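PDB 4NRN: metal-bound toxin from Helicobacter pylori, which binds two zinc ions and, as a RelE-family toxin of the YafQ type from a toxin-antitoxin system, probably cleaves RNA. Local coordinates for residues Thr3-Lys8 and Thr77-Arg82. Numbering follows the deposited sequence.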
loop_
_atom_site.group_PDB
_atom_site.type_symbol
_atom_site.label_atom_id
_atom_site.label_comp_id
_atom_site.label_asym_id
_atom_site.label_seq_id
_atom_site.Cartn_x
_atom_site.Cartn_y
_atom_site.Cartn_z
ATOM N N THR A 3 8.796 4.934 9.541
ATOM C CA THR A 3 9.519 5.329 8.334
ATOM C C THR A 3 8.812 4.705 7.140
ATOM O O THR A 3 8.369 3.562 7.207
ATOM C CB THR A 3 11.003 4.882 8.368
ATOM O OG1 THR A 3 11.716 5.669 9.332
ATOM C CG2 THR A 3 11.666 5.073 7.008
ATOM N N ILE A 4 8.667 5.473 6.066
ATOM C CA ILE A 4 7.951 5.004 4.886
ATOM C C ILE A 4 8.935 4.815 3.749
ATOM O O ILE A 4 9.574 5.766 3.312
ATOM C CB ILE A 4 6.840 5.995 4.455
ATOM C CG1 ILE A 4 5.850 6.209 5.597
ATOM C CG2 ILE A 4 6.099 5.486 3.207
ATOM C CD1 ILE A 4 5.116 7.512 5.519
ATOM N N GLU A 5 9.068 3.585 3.279
ATOM C CA GLU A 5 10.009 3.299 2.210
ATOM C C GLU A 5 9.302 2.554 1.101
ATOM O O GLU A 5 8.400 1.765 1.358
ATOM C CB GLU A 5 11.191 2.477 2.730
ATOM C CG GLU A 5 12.488 2.741 1.960
ATOM C CD GLU A 5 13.638 1.833 2.369
ATOM O OE1 GLU A 5 13.398 0.841 3.088
ATOM O OE2 GLU A 5 14.786 2.113 1.962
ATOM N N THR A 6 9.712 2.808 -0.135
ATOM C CA THR A 6 9.081 2.166 -1.271
ATOM C C THR A 6 10.041 1.204 -1.952
ATOM O O THR A 6 11.251 1.292 -1.772
ATOM C CB THR A 6 8.593 3.198 -2.305
ATOM O OG1 THR A 6 9.719 3.791 -2.969
ATOM C CG2 THR A 6 7.774 4.288 -1.627
ATOM N N SER A 7 9.484 0.282 -2.729
ATOM C CA SER A 7 10.259 -0.580 -3.610
ATOM C C SER A 7 10.439 0.101 -4.969
ATOM O O SER A 7 9.789 1.120 -5.260
ATOM C CB SER A 7 9.532 -1.905 -3.809
ATOM O OG SER A 7 8.403 -1.746 -4.654
ATOM N N LYS A 8 11.310 -0.464 -5.802
ATOM C CA LYS A 8 11.489 0.028 -7.170
ATOM C C LYS A 8 10.259 -0.279 -8.046
ATOM O O LYS A 8 9.947 0.487 -8.957
ATOM C CB LYS A 8 12.771 -0.526 -7.813
ATOM C CG LYS A 8 14.074 -0.107 -7.136
ATOM C CD LYS A 8 15.289 -0.661 -7.903
ATOM C CE LYS A 8 16.608 -0.406 -7.156
ATOM N NZ LYS A 8 17.820 -0.950 -7.866
ATOM N N THR A 77 9.566 0.460 10.169
ATOM C CA THR A 77 9.384 0.817 8.769
ATOM C C THR A 77 8.117 0.241 8.140
ATOM O O THR A 77 7.811 -0.940 8.289
ATOM C CB THR A 77 10.625 0.426 7.918
ATOM O OG1 THR A 77 11.740 1.237 8.308
ATOM C CG2 THR A 77 10.360 0.649 6.435
ATOM N N LEU A 78 7.383 1.109 7.448
ATOM C CA LEU A 78 6.290 0.710 6.573
ATOM C C LEU A 78 6.846 0.639 5.160
ATOM O O LEU A 78 7.308 1.645 4.623
ATOM C CB LEU A 78 5.149 1.734 6.649
ATOM C CG LEU A 78 4.054 1.651 5.585
ATOM C CD1 LEU A 78 3.139 0.471 5.876
ATOM C CD2 LEU A 78 3.264 2.953 5.525
ATOM N N PHE A 79 6.806 -0.548 4.562
ATOM C CA PHE A 79 7.387 -0.776 3.239
ATOM C C PHE A 79 6.288 -0.846 2.170
ATOM O O PHE A 79 5.442 -1.733 2.212
ATOM C CB PHE A 79 8.196 -2.082 3.280
ATOM C CG PHE A 79 9.049 -2.336 2.055
ATOM C CD1 PHE A 79 9.958 -1.387 1.609
ATOM C CD2 PHE A 79 8.976 -3.552 1.384
ATOM C CE1 PHE A 79 10.753 -1.636 0.495
ATOM C CE2 PHE A 79 9.773 -3.809 0.279
ATOM C CZ PHE A 79 10.653 -2.850 -0.167
ATOM N N LEU A 80 6.285 0.090 1.224
ATOM C CA LEU A 80 5.289 0.062 0.144
ATOM C C LEU A 80 5.781 -0.781 -1.040
ATOM O O LEU A 80 6.746 -0.423 -1.721
ATOM C CB LEU A 80 4.876 1.482 -0.284
ATOM C CG LEU A 80 4.560 2.463 0.858
ATOM C CD1 LEU A 80 4.171 3.846 0.336
ATOM C CD2 LEU A 80 3.488 1.923 1.782
ATOM N N VAL A 81 5.091 -1.898 -1.277
ATOM C CA VAL A 81 5.589 -2.952 -2.163
ATOM C C VAL A 81 5.048 -2.892 -3.599
ATOM O O VAL A 81 5.821 -2.922 -4.554
ATOM C CB VAL A 81 5.366 -4.376 -1.553
ATOM C CG1 VAL A 81 6.029 -5.435 -2.408
ATOM C CG2 VAL A 81 5.910 -4.440 -0.144
ATOM N N ARG A 82 3.732 -2.828 -3.761
ATOM C CA ARG A 82 3.144 -2.703 -5.093
ATOM C C ARG A 82 1.844 -1.912 -5.019
ATOM O O ARG A 82 1.218 -1.831 -3.966
ATOM C CB ARG A 82 2.884 -4.078 -5.720
ATOM C CG ARG A 82 4.109 -5.006 -5.862
ATOM C CD ARG A 82 5.040 -4.609 -7.006
ATOM N NE ARG A 82 4.311 -4.181 -8.200
ATOM C CZ ARG A 82 3.864 -5.006 -9.140
ATOM N NH1 ARG A 82 4.072 -6.309 -9.029
ATOM N NH2 ARG A 82 3.205 -4.530 -10.189
#
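On the face of the sheet that carries I4, T6, L78 and L80, the closest apolar pair is I4 with L80. L80 has CG anti to its carbonyl carbon and an extended chi2, so its side chain crosses that of I4 at a slant, bringing CD1 to 3.8 Å from I4 CG2 and also near the methyl CG2 of T6. I4 and L78 run alongside one another in the same direction, more loosely, with I4 CG1 4.2 Å from L78 CD2. The branched aliphatic chains of I4, L78 and L80 all pack against V31, filling the layer between sheet and helix 24-35. T6 divides its branches: CG2 turns to L80, while OG1, tucked between N and C (chi1 71°), hydrogen-bonds to D11 OD1 of helix 8-19. The backbones form a parallel pair. L78 N reaches T3 O at 2.7 Å, almost straight along the C=O axis, and E5 N bonds to L78 O, L80 N to E5 O and S7 N to L80 O, so L78 and L80 each donate to the residue before their partner and accept from the one after. This is the edge of the mixed sheet in the RelE/YafQ fold: two helices and three further strands intervene before 77-84 comes in between strands 3-6 and 65-72. The other face bears T3, E5, T77 and F79. With CG anti to its N (chi1 -170°), the long F79 side chain leans obliquely along the 5-7 backbone, past its own pair E5, its CD1 3.5 Å from E5 O and its CZ 3.9 Å from S7 CB. T3 and T77 are beta-branched, suited to extended backbone; T77 OG1 lies 3.7 Å from T3 CB. Past the strand, S7 OG sits between its N and C (chi1 73°), where this short hydroxyl both gives V81 O a 2.8 Å hydrogen bond from above the carbonyl plane and N-caps helix 8-19 at F10 N.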